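Local coordinates for protein Beta/alpha-amylase (Paenibacillus polymyxa, PDB 3VOC) that hydrolyses alpha-1,4-glucosidic linkages of starch, its family 14 beta-amylase domain releasing successive maltose units from the non-reducing chain ends, at residues 44-49 and 58-63; 62-67 and 72-77; 118-123 and 168-173; 263-268 and 274-279. All coordinates share one frame; numbering follows the deposited sequence.

Interaction 1 of 4, residues 44-49 and 58-63. With CA (calcium ion), chain B.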
loop_
_atom_site.group_PDB
_atom_site.type_symbol
_atom_site.label_atom_id
_atom_site.label_comp_id
_atom_site.label_asym_id
_atom_site.label_seq_id
_atom_site.Cartn_x
_atom_site.Cartn_y
_atom_site.Cartn_z
ATOM N N TRP A 44 -5.856 -12.318 3.278
ATOM C CA TRP A 44 -7.296 -12.517 3.431
ATOM C C TRP A 44 -7.752 -13.860 2.845
ATOM O O TRP A 44 -8.561 -14.587 3.458
ATOM C CB TRP A 44 -8.061 -11.362 2.781
ATOM C CG TRP A 44 -9.482 -11.214 3.288
ATOM C CD1 TRP A 44 -10.079 -11.898 4.346
ATOM C CD2 TRP A 44 -10.468 -10.300 2.798
ATOM N NE1 TRP A 44 -11.368 -11.462 4.508
ATOM C CE2 TRP A 44 -11.634 -10.483 3.578
ATOM C CE3 TRP A 44 -10.477 -9.334 1.767
ATOM C CZ2 TRP A 44 -12.801 -9.749 3.354
ATOM C CZ3 TRP A 44 -11.620 -8.596 1.562
ATOM C CH2 TRP A 44 -12.779 -8.808 2.350
ATOM N N GLY A 45 -7.206 -14.187 1.669
ATOM C CA GLY A 45 -7.538 -15.414 0.938
ATOM C C GLY A 45 -7.179 -16.686 1.696
ATOM O O GLY A 45 -7.750 -17.736 1.431
ATOM N N TYR A 46 -6.225 -16.582 2.627
ATOM C CA TYR A 46 -5.825 -17.699 3.478
ATOM C C TYR A 46 -6.712 -17.859 4.702
ATOM O O TYR A 46 -6.854 -18.973 5.213
ATOM C CB TYR A 46 -4.399 -17.510 4.002
ATOM C CG TYR A 46 -3.271 -17.902 3.071
ATOM C CD1 TYR A 46 -3.485 -18.113 1.715
ATOM C CD2 TYR A 46 -1.957 -18.014 3.557
ATOM C CE1 TYR A 46 -2.426 -18.452 0.850
ATOM C CE2 TYR A 46 -0.895 -18.360 2.706
ATOM C CZ TYR A 46 -1.136 -18.570 1.361
ATOM O OH TYR A 46 -0.102 -18.891 0.508
ATOM N N VAL A 47 -7.247 -16.753 5.216
ATOM C CA VAL A 47 -7.816 -16.783 6.560
ATOM C C VAL A 47 -9.339 -16.694 6.619
ATOM O O VAL A 47 -9.917 -16.948 7.661
ATOM C CB VAL A 47 -7.194 -15.699 7.498
ATOM C CG1 VAL A 47 -5.672 -15.838 7.554
ATOM C CG2 VAL A 47 -7.588 -14.270 7.043
ATOM N N GLU A 48 -9.979 -16.315 5.521
ATOM C CA GLU A 48 -11.442 -16.297 5.461
ATOM C C GLU A 48 -11.897 -16.874 4.112
ATOM O O GLU A 48 -12.757 -16.310 3.444
ATOM C CB GLU A 48 -11.974 -14.870 5.695
ATOM C CG GLU A 48 -13.456 -14.780 6.106
ATOM C CD GLU A 48 -13.955 -13.347 6.288
ATOM O OE1 GLU A 48 -13.127 -12.399 6.380
ATOM O OE2 GLU A 48 -15.193 -13.153 6.347
ATOM N N SER A 49 -11.316 -18.008 3.722
ATOM C CA SER A 49 -11.519 -18.555 2.381
ATOM C C SER A 49 -12.808 -19.359 2.250
ATOM O O SER A 49 -13.424 -19.382 1.184
ATOM C CB SER A 49 -10.341 -19.443 1.947
ATOM O OG SER A 49 -10.267 -20.622 2.746
ATOM N N SER A 58 -5.060 -20.944 11.607
ATOM C CA SER A 58 -4.091 -21.925 12.147
ATOM C C SER A 58 -2.685 -21.777 11.548
ATOM O O SER A 58 -1.693 -21.816 12.264
ATOM C CB SER A 58 -4.590 -23.375 12.011
ATOM O OG SER A 58 -4.826 -23.716 10.654
ATOM N N TYR A 59 -2.601 -21.579 10.241
ATOM C CA TYR A 59 -1.296 -21.345 9.614
ATOM C C TYR A 59 -0.564 -20.120 10.199
ATOM O O TYR A 59 0.649 -20.158 10.432
ATOM C CB TYR A 59 -1.442 -21.234 8.100
ATOM C CG TYR A 59 -0.206 -20.716 7.391
ATOM C CD1 TYR A 59 0.863 -21.562 7.107
ATOM C CD2 TYR A 59 -0.122 -19.379 6.977
ATOM C CE1 TYR A 59 2.003 -21.091 6.444
ATOM C CE2 TYR A 59 1.002 -18.904 6.296
ATOM C CZ TYR A 59 2.060 -19.765 6.035
ATOM O OH TYR A 59 3.177 -19.299 5.372
ATOM N N TYR A 60 -1.287 -19.033 10.434
ATOM C CA TYR A 60 -0.642 -17.843 10.974
ATOM C C TYR A 60 -0.319 -17.939 12.455
ATOM O O TYR A 60 0.610 -17.299 12.924
ATOM C CB TYR A 60 -1.422 -16.570 10.633
ATOM C CG TYR A 60 -1.245 -16.211 9.187
ATOM C CD1 TYR A 60 -0.007 -15.762 8.718
ATOM C CD2 TYR A 60 -2.305 -16.357 8.261
ATOM C CE1 TYR A 60 0.177 -15.445 7.375
ATOM C CE2 TYR A 60 -2.129 -16.025 6.895
ATOM C CZ TYR A 60 -0.883 -15.575 6.472
ATOM O OH TYR A 60 -0.655 -15.246 5.153
ATOM N N LYS A 61 -1.063 -18.759 13.187
ATOM C CA LYS A 61 -0.694 -19.043 14.575
ATOM C C LYS A 61 0.618 -19.840 14.579
ATOM O O LYS A 61 1.529 -19.542 15.347
ATOM C CB LYS A 61 -1.819 -19.777 15.310
ATOM C CG LYS A 61 -2.920 -18.847 15.818
ATOM C CD LYS A 61 -4.175 -19.610 16.206
ATOM C CE LYS A 61 -5.228 -18.667 16.842
ATOM N NZ LYS A 61 -6.630 -19.247 16.755
ATOM N N THR A 62 0.738 -20.811 13.676
ATOM C CA THR A 62 2.002 -21.547 13.521
ATOM C C THR A 62 3.162 -20.615 13.150
ATOM O O THR A 62 4.264 -20.710 13.713
ATOM C CB THR A 62 1.871 -22.660 12.467
ATOM O OG1 THR A 62 0.786 -23.527 12.830
ATOM C CG2 THR A 62 3.159 -23.476 12.375
ATOM N N TYR A 63 2.914 -19.757 12.163
ATOM C CA TYR A 63 3.890 -18.775 11.719
ATOM C C TYR A 63 4.311 -17.899 12.897
ATOM O O TYR A 63 5.508 -17.774 13.189
ATOM C CB TYR A 63 3.249 -17.939 10.617
ATOM C CG TYR A 63 4.161 -17.056 9.808
ATOM C CD1 TYR A 63 4.185 -17.161 8.418
ATOM C CD2 TYR A 63 4.976 -16.084 10.417
ATOM C CE1 TYR A 63 4.998 -16.325 7.645
ATOM C CE2 TYR A 63 5.805 -15.245 9.644
ATOM C CZ TYR A 63 5.798 -15.368 8.261
ATOM O OH TYR A 63 6.582 -14.536 7.472
HETATM CA CA CA B . -16.590 -11.305 6.766
HETATM O O HOH W 1 -14.501 -10.369 7.254
#
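Tyr46 lies across from Tyr59 with the two CA atoms 8.5 Å apart, where the short helix 44-47 meets the opening turn of helix 58-69. The Tyr46 ring turns an edge toward the face of Tyr59 in an offset edge-to-face pair, centroids 5.8 Å apart and planes at 82°. The same ring also meets the phenol end of Tyr60 at a slant, Tyr46 CD2 lying 3.5 Å from Tyr60 OH. One methyl of Val47 joins in: with chi1 -56° CG1 is anti to the carbonyl carbon and reaches the edge of the Tyr60 ring, 3.5 Å from Tyr60 CD2. The hydroxyls of Tyr59 and Tyr60 find partners beyond the contact, at the backbone N of Ile17 and Trp43 respectively. One residue past helix 44-47, Glu48 OE2 binds calcium at 2.4 Å, in a site completed by Asp52, Asn53, Gln132, Glu135 and water. Glu48 OE1 stays off the metal; it accepts a straight 2.7 Å bond from Trp44 NE1, arriving from above the carboxylate plane, and another from the calcium-bound water. The two helices thus meet through aromatic and methyl groups, whereas the Glu48 carboxylate is pinned at both oxygens, which fixes its rotation and, with the cation so near, probably favours the ionised form.

Interaction 2 of 4, residues 62-67 and 72-77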
loop_
_atom_site.group_PDB
_atom_site.type_symbol
_atom_site.label_atom_id
_atom_site.label_comp_id
_atom_site.label_asym_id
_atom_site.label_seq_id
_atom_site.Cartn_x
_atom_site.Cartn_y
_atom_site.Cartn_z
ATOM N N THR A 62 0.738 -20.811 13.676
ATOM C CA THR A 62 2.002 -21.547 13.521
ATOM C C THR A 62 3.162 -20.615 13.150
ATOM O O THR A 62 4.264 -20.710 13.713
ATOM C CB THR A 62 1.871 -22.660 12.467
ATOM O OG1 THR A 62 0.786 -23.527 12.830
ATOM C CG2 THR A 62 3.159 -23.476 12.375
ATOM N N TYR A 63 2.914 -19.757 12.163
ATOM C CA TYR A 63 3.890 -18.775 11.719
ATOM C C TYR A 63 4.311 -17.899 12.897
ATOM O O TYR A 63 5.508 -17.774 13.189
ATOM C CB TYR A 63 3.249 -17.939 10.617
ATOM C CG TYR A 63 4.161 -17.056 9.808
ATOM C CD1 TYR A 63 4.185 -17.161 8.418
ATOM C CD2 TYR A 63 4.976 -16.084 10.417
ATOM C CE1 TYR A 63 4.998 -16.325 7.645
ATOM C CE2 TYR A 63 5.805 -15.245 9.644
ATOM C CZ TYR A 63 5.798 -15.368 8.261
ATOM O OH TYR A 63 6.582 -14.536 7.472
ATOM N N ALA A 64 3.329 -17.324 13.591
ATOM C CA ALA A 64 3.613 -16.461 14.727
ATOM C C ALA A 64 4.362 -17.199 15.834
ATOM O O ALA A 64 5.280 -16.637 16.447
ATOM C CB ALA A 64 2.329 -15.800 15.272
ATOM N N ASN A 65 3.974 -18.452 16.083
ATOM C CA ASN A 65 4.688 -19.304 17.052
ATOM C C ASN A 65 6.169 -19.471 16.715
ATOM O O ASN A 65 7.013 -19.395 17.600
ATOM C CB ASN A 65 4.046 -20.688 17.141
ATOM C CG ASN A 65 2.752 -20.683 17.924
ATOM O OD1 ASN A 65 2.414 -19.697 18.571
ATOM N ND2 ASN A 65 2.002 -21.792 17.853
ATOM N N ALA A 66 6.476 -19.726 15.440
ATOM C CA ALA A 66 7.871 -19.863 14.987
ATOM C C ALA A 66 8.658 -18.558 15.220
ATOM O O ALA A 66 9.794 -18.567 15.743
ATOM C CB ALA A 66 7.932 -20.292 13.509
ATOM N N VAL A 67 8.038 -17.439 14.860
ATOM C CA VAL A 67 8.665 -16.117 15.029
ATOM C C VAL A 67 8.945 -15.857 16.525
ATOM O O VAL A 67 10.059 -15.478 16.897
ATOM C CB VAL A 67 7.827 -14.986 14.357
ATOM C CG1 VAL A 67 8.327 -13.579 14.764
ATOM C CG2 VAL A 67 7.850 -15.138 12.834
ATOM N N LEU A 72 11.975 -13.275 18.050
ATOM C CA LEU A 72 11.644 -12.108 17.246
ATOM C C LEU A 72 10.246 -11.559 17.540
ATOM O O LEU A 72 9.369 -12.290 18.014
ATOM C CB LEU A 72 11.730 -12.454 15.759
ATOM C CG LEU A 72 13.142 -12.800 15.289
ATOM C CD1 LEU A 72 13.127 -13.677 14.034
ATOM C CD2 LEU A 72 13.935 -11.509 15.073
ATOM N N LYS A 73 10.057 -10.270 17.260
ATOM C CA LYS A 73 8.719 -9.685 17.194
ATOM C C LYS A 73 8.041 -10.032 15.876
ATOM O O LYS A 73 8.705 -10.382 14.890
ATOM C CB LYS A 73 8.759 -8.158 17.345
ATOM C CG LYS A 73 9.319 -7.658 18.660
ATOM C CD LYS A 73 8.891 -8.496 19.835
ATOM C CE LYS A 73 9.495 -7.944 21.127
ATOM N NZ LYS A 73 8.827 -6.667 21.460
ATOM N N TRP A 74 6.709 -9.935 15.875
ATOM C CA TRP A 74 5.902 -10.220 14.679
ATOM C C TRP A 74 5.046 -9.025 14.276
ATOM O O TRP A 74 4.271 -8.527 15.077
ATOM C CB TRP A 74 4.986 -11.421 14.915
ATOM C CG TRP A 74 4.345 -11.958 13.635
ATOM C CD1 TRP A 74 4.985 -12.257 12.450
ATOM C CD2 TRP A 74 2.958 -12.275 13.427
ATOM N NE1 TRP A 74 4.078 -12.733 11.527
ATOM C CE2 TRP A 74 2.832 -12.763 12.100
ATOM C CE3 TRP A 74 1.809 -12.204 14.235
ATOM C CZ2 TRP A 74 1.597 -13.166 11.558
ATOM C CZ3 TRP A 74 0.579 -12.614 13.695
ATOM C CH2 TRP A 74 0.484 -13.079 12.372
ATOM N N VAL A 75 5.186 -8.572 13.033
ATOM C CA VAL A 75 4.387 -7.442 12.552
ATOM C C VAL A 75 3.479 -7.921 11.437
ATOM O O VAL A 75 3.920 -8.096 10.293
ATOM C CB VAL A 75 5.251 -6.250 12.091
ATOM C CG1 VAL A 75 4.362 -5.121 11.494
ATOM C CG2 VAL A 75 6.096 -5.726 13.264
ATOM N N PRO A 76 2.204 -8.167 11.766
ATOM C CA PRO A 76 1.275 -8.658 10.760
ATOM C C PRO A 76 0.779 -7.523 9.856
ATOM O O PRO A 76 0.555 -6.405 10.329
ATOM C CB PRO A 76 0.127 -9.203 11.607
ATOM C CG PRO A 76 0.107 -8.272 12.793
ATOM C CD PRO A 76 1.561 -7.993 13.082
ATOM N N ILE A 77 0.674 -7.815 8.561
ATOM C CA ILE A 77 0.005 -6.945 7.616
ATOM C C ILE A 77 -1.323 -7.645 7.350
ATOM O O ILE A 77 -1.336 -8.780 6.887
ATOM C CB ILE A 77 0.786 -6.814 6.278
ATOM C CG1 ILE A 77 2.241 -6.360 6.543
ATOM C CG2 ILE A 77 0.040 -5.848 5.323
ATOM C CD1 ILE A 77 3.263 -6.708 5.396
#
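Ala64 and Trp74 form the close-packed centre of this contact: Ala64 CB sits over one face of the indole, 4.0 Å from the centroid of its six-membered ring, in a CH-pi contact. Pro76 CB covers the opposite face, clamping the ring between helix and strand. Trp74 CG is anti to the backbone N (chi1 -168°), which swings the indole under the helix and brings NE1 to 3.6 Å from Tyr63 CE2, the two ring systems inclined at 40°. That NE1 is hydrogen-bonded to Thr40 OG1 of the adjoining strand. Helix 58-69 is the main helix of the connection between neighbouring parallel strands 37-43 and 73-79, a beta-alpha-beta crossover of the (beta/alpha)8 barrel; the short helix and strand axes run at 147° and approach to 8.3 Å. Packing is also close near the turn, where Val67 CG1 reaches 3.2 Å from Lys73 O and 3.7 Å from Leu72 CB. There Leu72 N donates to Val67 O at 3.1 Å. The looser side holds the partly exposed Lys73 side chain, which starts off away from the helix, and exposed Asn65, whose OD1 is bonded to Tyr147 OH.

Interaction 3 of 4, residues 118-123 and 168-173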
loop_
_atom_site.group_PDB
_atom_site.type_symbol
_atom_site.label_atom_id
_atom_site.label_comp_id
_atom_site.label_asym_id
_atom_site.label_seq_id
_atom_site.Cartn_x
_atom_site.Cartn_y
_atom_site.Cartn_z
ATOM N N ASN A 118 -10.367 -4.917 -12.753
ATOM C CA ASN A 118 -9.301 -5.354 -11.841
ATOM C C ASN A 118 -9.914 -5.690 -10.478
ATOM O O ASN A 118 -10.778 -4.966 -9.991
ATOM C CB ASN A 118 -8.195 -4.274 -11.777
ATOM C CG ASN A 118 -7.093 -4.580 -10.744
ATOM O OD1 ASN A 118 -7.360 -4.644 -9.546
ATOM N ND2 ASN A 118 -5.842 -4.712 -11.212
ATOM N N SER A 119 -9.505 -6.817 -9.893
ATOM C CA SER A 119 -10.039 -7.256 -8.594
ATOM C C SER A 119 -8.913 -7.508 -7.582
ATOM O O SER A 119 -9.005 -8.408 -6.762
ATOM C CB SER A 119 -10.878 -8.525 -8.784
ATOM O OG SER A 119 -10.047 -9.558 -9.291
ATOM N N GLU A 120 -7.849 -6.707 -7.640
ATOM C CA GLU A 120 -6.720 -6.838 -6.698
ATOM C C GLU A 120 -7.101 -6.530 -5.255
ATOM O O GLU A 120 -6.474 -7.025 -4.322
ATOM C CB GLU A 120 -5.582 -5.909 -7.103
ATOM C CG GLU A 120 -4.718 -6.402 -8.251
ATOM C CD GLU A 120 -3.529 -5.489 -8.431
ATOM O OE1 GLU A 120 -3.658 -4.504 -9.201
ATOM O OE2 GLU A 120 -2.499 -5.712 -7.760
ATOM N N ALA A 121 -8.112 -5.690 -5.069
ATOM C CA ALA A 121 -8.649 -5.398 -3.743
ATOM C C ALA A 121 -10.070 -4.917 -3.948
ATOM O O ALA A 121 -10.430 -4.508 -5.062
ATOM C CB ALA A 121 -7.805 -4.326 -3.041
ATOM N N LEU A 122 -10.875 -4.957 -2.884
ATOM C CA LEU A 122 -12.239 -4.431 -2.957
ATOM C C LEU A 122 -12.211 -2.935 -3.164
ATOM O O LEU A 122 -11.362 -2.250 -2.597
ATOM C CB LEU A 122 -13.012 -4.740 -1.671
ATOM C CG LEU A 122 -13.248 -6.215 -1.348
ATOM C CD1 LEU A 122 -13.982 -6.319 -0.019
ATOM C CD2 LEU A 122 -14.071 -6.846 -2.467
ATOM N N SER A 123 -13.129 -2.420 -3.978
ATOM C CA SER A 123 -13.240 -0.975 -4.139
ATOM C C SER A 123 -13.701 -0.347 -2.836
ATOM O O SER A 123 -14.622 -0.872 -2.206
ATOM C CB SER A 123 -14.269 -0.632 -5.224
ATOM O OG SER A 123 -14.457 0.775 -5.305
ATOM N N SER A 168 -3.600 0.964 -10.769
ATOM C CA SER A 168 -3.434 1.789 -11.959
ATOM C C SER A 168 -2.429 1.224 -12.949
ATOM O O SER A 168 -2.487 1.555 -14.130
ATOM C CB SER A 168 -3.013 3.197 -11.545
ATOM O OG SER A 168 -1.839 3.133 -10.751
ATOM N N TYR A 169 -1.499 0.407 -12.461
ATOM C CA TYR A 169 -0.520 -0.237 -13.337
ATOM C C TYR A 169 -0.560 -1.755 -13.122
ATOM O O TYR A 169 -0.356 -2.249 -12.007
ATOM C CB TYR A 169 0.886 0.378 -13.153
ATOM C CG TYR A 169 1.580 0.024 -11.839
ATOM C CD1 TYR A 169 1.328 0.739 -10.655
ATOM C CD2 TYR A 169 2.490 -1.033 -11.790
ATOM C CE1 TYR A 169 1.976 0.383 -9.450
ATOM C CE2 TYR A 169 3.133 -1.383 -10.621
ATOM C CZ TYR A 169 2.880 -0.679 -9.458
ATOM O OH TYR A 169 3.547 -1.066 -8.324
ATOM N N TYR A 170 -0.832 -2.492 -14.198
ATOM C CA TYR A 170 -1.187 -3.906 -14.071
ATOM C C TYR A 170 -0.824 -4.630 -15.363
ATOM O O TYR A 170 -1.445 -4.381 -16.410
ATOM C CB TYR A 170 -2.682 -4.031 -13.788
ATOM C CG TYR A 170 -3.146 -5.349 -13.192
ATOM C CD1 TYR A 170 -2.626 -5.818 -11.984
ATOM C CD2 TYR A 170 -4.162 -6.093 -13.811
ATOM C CE1 TYR A 170 -3.072 -7.015 -11.431
ATOM C CE2 TYR A 170 -4.612 -7.301 -13.263
ATOM C CZ TYR A 170 -4.069 -7.749 -12.073
ATOM O OH TYR A 170 -4.527 -8.916 -11.494
ATOM N N PRO A 171 0.193 -5.515 -15.296
ATOM C CA PRO A 171 0.669 -6.222 -16.496
ATOM C C PRO A 171 -0.471 -6.873 -17.278
ATOM O O PRO A 171 -0.517 -6.757 -18.509
ATOM C CB PRO A 171 1.636 -7.264 -15.930
ATOM C CG PRO A 171 2.233 -6.571 -14.710
ATOM C CD PRO A 171 1.077 -5.734 -14.130
ATOM N N ALA A 172 -1.418 -7.504 -16.576
ATOM C CA ALA A 172 -2.499 -8.210 -17.255
ATOM C C ALA A 172 -3.459 -7.290 -17.990
ATOM O O ALA A 172 -4.193 -7.748 -18.867
ATOM C CB ALA A 172 -3.252 -9.156 -16.286
ATOM N N ALA A 173 -3.446 -5.996 -17.647
ATOM C CA ALA A 173 -4.214 -4.983 -18.367
ATOM C C ALA A 173 -3.439 -4.382 -19.545
ATOM O O ALA A 173 -3.923 -3.460 -20.194
ATOM C CB ALA A 173 -4.663 -3.870 -17.404
HETATM O O HOH W 2 -7.366 -8.484 -10.978
HETATM O O HOH W 3 -2.073 -2.395 -9.776
#
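Asn118 sets its amide nitrogen squarely over the Tyr170 ring: ND2 stands 3.2 Å above the ring plane, over its centre, with the amide turned 64° against the ring. Asn118 CG lies opposite its backbone N (chi1 175°), which extends the amide to the ring. The Glu120 side chain runs past that of Tyr170 in the opposite direction, carboxylate and ring planes 25° apart, and Glu120 OE1 comes to 3.2 Å from Tyr170 CD1. The two polar groups hold each other in these poses. Asn118 ND2 donates almost in its own amide plane to the anti side of Glu120 OE1 at 3.0 Å, while Asn118 OD1 accepts from Glu120 N at 2.9 Å, an Asx turn in which the donor lies above the carbonyl plane. A water donates both to Glu120 OE1 and to Tyr169 O; a second water joins Ser119 N to Tyr170 OH, which is also bonded to Asn86. Residues 118-123 lead from the small hairpin 110-111/117-118 into helix 127-144, and residues 168-173 lie between barrel strand 153-156 and helix 188-202. The contact thus joins long excursions following the third and fourth strands, close to Asp89 and His81, probable substrate-binding residues.

Interaction 4 of 4, residues 263-268 and 274-279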
loop_
_atom_site.group_PDB
_atom_site.type_symbol
_atom_site.label_atom_id
_atom_site.label_comp_id
_atom_site.label_asym_id
_atom_site.label_seq_id
_atom_site.Cartn_x
_atom_site.Cartn_y
_atom_site.Cartn_z
ATOM N N ALA A 263 -11.768 1.345 11.809
ATOM C CA ALA A 263 -12.042 -0.046 12.121
ATOM C C ALA A 263 -10.846 -0.707 12.806
ATOM O O ALA A 263 -11.025 -1.509 13.718
ATOM C CB ALA A 263 -12.466 -0.840 10.864
ATOM N N ALA A 264 -9.634 -0.384 12.370
ATOM C CA ALA A 264 -8.448 -0.991 12.988
ATOM C C ALA A 264 -8.301 -0.500 14.422
ATOM O O ALA A 264 -8.057 -1.294 15.349
ATOM C CB ALA A 264 -7.203 -0.680 12.184
ATOM N N HIS A 265 -8.448 0.808 14.610
ATOM C CA HIS A 265 -8.355 1.387 15.947
ATOM C C HIS A 265 -9.389 0.786 16.876
ATOM O O HIS A 265 -9.087 0.446 18.015
ATOM C CB HIS A 265 -8.476 2.909 15.913
ATOM C CG HIS A 265 -7.184 3.598 15.612
ATOM N ND1 HIS A 265 -6.144 3.655 16.519
ATOM C CD2 HIS A 265 -6.763 4.269 14.513
ATOM C CE1 HIS A 265 -5.135 4.319 15.985
ATOM N NE2 HIS A 265 -5.482 4.697 14.768
ATOM N N LYS A 266 -10.603 0.630 16.369
ATOM C CA LYS A 266 -11.699 0.133 17.188
ATOM C C LYS A 266 -11.411 -1.279 17.687
ATOM O O LYS A 266 -11.645 -1.590 18.859
ATOM C CB LYS A 266 -13.007 0.168 16.405
ATOM C CG LYS A 266 -14.228 -0.319 17.209
ATOM C CD LYS A 266 -15.479 -0.339 16.339
ATOM C CE LYS A 266 -15.496 -1.569 15.444
ATOM N NZ LYS A 266 -16.832 -1.811 14.824
ATOM N N ASN A 267 -10.887 -2.117 16.798
ATOM C CA ASN A 267 -10.595 -3.505 17.124
ATOM C C ASN A 267 -9.262 -3.753 17.825
ATOM O O ASN A 267 -9.113 -4.743 18.543
ATOM C CB ASN A 267 -10.705 -4.350 15.857
ATOM C CG ASN A 267 -12.155 -4.529 15.417
ATOM O OD1 ASN A 267 -12.934 -5.150 16.120
ATOM N ND2 ASN A 267 -12.522 -3.945 14.283
ATOM N N PHE A 268 -8.293 -2.873 17.616
ATOM C CA PHE A 268 -6.926 -3.156 18.070
ATOM C C PHE A 268 -6.488 -2.365 19.281
ATOM O O PHE A 268 -5.623 -2.828 20.024
ATOM C CB PHE A 268 -5.888 -2.931 16.951
ATOM C CG PHE A 268 -6.085 -3.796 15.734
ATOM C CD1 PHE A 268 -6.696 -5.059 15.830
ATOM C CD2 PHE A 268 -5.625 -3.364 14.490
ATOM C CE1 PHE A 268 -6.878 -5.863 14.696
ATOM C CE2 PHE A 268 -5.783 -4.165 13.346
ATOM C CZ PHE A 268 -6.412 -5.409 13.442
ATOM N N VAL A 274 -1.091 -0.799 19.984
ATOM C CA VAL A 274 0.167 -0.483 19.302
ATOM C C VAL A 274 -0.098 0.484 18.148
ATOM O O VAL A 274 -1.253 0.697 17.777
ATOM C CB VAL A 274 0.842 -1.762 18.757
ATOM C CG1 VAL A 274 1.344 -2.658 19.907
ATOM C CG2 VAL A 274 -0.121 -2.514 17.800
ATOM N N ARG A 275 0.960 1.080 17.595
ATOM C CA ARG A 275 0.835 1.892 16.365
ATOM C C ARG A 275 0.300 1.047 15.206
ATOM O O ARG A 275 0.691 -0.114 15.040
ATOM C CB ARG A 275 2.193 2.487 15.943
ATOM C CG ARG A 275 2.831 3.480 16.926
ATOM C CD ARG A 275 1.863 4.590 17.321
ATOM N NE ARG A 275 1.422 5.354 16.157
ATOM C CZ ARG A 275 0.417 6.222 16.163
ATOM N NH1 ARG A 275 -0.275 6.440 17.275
ATOM N NH2 ARG A 275 0.079 6.866 15.046
ATOM N N ILE A 276 -0.584 1.646 14.412
ATOM C CA ILE A 276 -1.122 1.012 13.220
ATOM C C ILE A 276 -0.629 1.834 12.034
ATOM O O ILE A 276 -0.616 3.078 12.080
ATOM C CB ILE A 276 -2.672 0.991 13.257
ATOM C CG1 ILE A 276 -3.160 0.310 14.545
ATOM C CG2 ILE A 276 -3.261 0.297 12.001
ATOM C CD1 ILE A 276 -4.644 0.553 14.876
ATOM N N GLY A 277 -0.214 1.142 10.976
ATOM C CA GLY A 277 0.284 1.837 9.807
ATOM C C GLY A 277 -0.356 1.407 8.498
ATOM O O GLY A 277 -1.040 0.376 8.414
ATOM N N ALA A 278 -0.103 2.192 7.461
ATOM C CA ALA A 278 -0.503 1.834 6.107
ATOM C C ALA A 278 0.554 2.398 5.161
ATOM O O ALA A 278 1.418 3.179 5.579
ATOM C CB ALA A 278 -1.900 2.377 5.767
ATOM N N LYS A 279 0.485 1.997 3.896
ATOM C CA LYS A 279 1.555 2.278 2.945
ATOM C C LYS A 279 1.102 3.116 1.762
ATOM O O LYS A 279 0.045 2.867 1.165
ATOM C CB LYS A 279 2.167 0.970 2.446
ATOM C CG LYS A 279 2.486 -0.022 3.586
ATOM C CD LYS A 279 3.148 -1.338 3.118
ATOM C CE LYS A 279 3.495 -2.225 4.333
ATOM N NZ LYS A 279 4.371 -3.406 3.995
#
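Ile276 meets Ala264, His265 and Phe268 chiefly with its CD1 methyl. In the CH-pi contact, CD1 stands over the centre of one imidazole face, 3.9 Å from the His265 ring centroid. The apolar contacts use the same methyl: Ala264 CB is 3.9 Å from Ile276 CD1, and Phe268 offers its ring edge, CD2 lying 4.1 Å from that carbon. Chi1 -55° puts Ile276 CG1 anti to the carbonyl carbon, and the extended chi2 of 165° carries CD1 on among the three residues. The end of helix 240-268 is packed against strand 275-279, the fifth strand of the (beta/alpha)8 barrel; the axes of the short segments run at 153°, with a closest approach of 9.8 Å, as the crossover from strand 153-156 returns to the sheet. Polar bonds flank the contact. His265 is held at both nitrogens, ND1 by Asp269 OD2 and NE2 by Asp316 O, which fixes the ring under the methyl. Within the helix, Ala263 O accepts from Asn267 N and, at 2.9 Å, from Asn267 ND2. Among the charged groups, Arg275 pairs with Asp316 and Asp318, and Lys279, a probable substrate-binding residue, forms a salt bridge with Glu359, the probable proton acceptor.

In the fold
Interactions 1 and 2 share helix 58-69 and sit with centres about 12 Å apart; Tyr60 CD1 touches Trp74 CZ2 at 4.2 Å, so packing runs on from one to the other. Interaction 2 touches interaction 4 by side chains, although strand 153-156 lies between their strands in the sheet: Ile77 CD1 is 3.8 Å from Lys279 NZ, at the probable active site. Trp44, whose NE1 holds the calcium ligand Glu48, meets the loop of interaction 3, Trp44 CH2 being 3.6 Å from Leu122 CD1. Interactions 3 and 4 do not touch, their nearest atoms about 11 Å apart. Interaction 3 comes near the pocket on its loop side, the Glu120 side chain about 6 Å from that of His81.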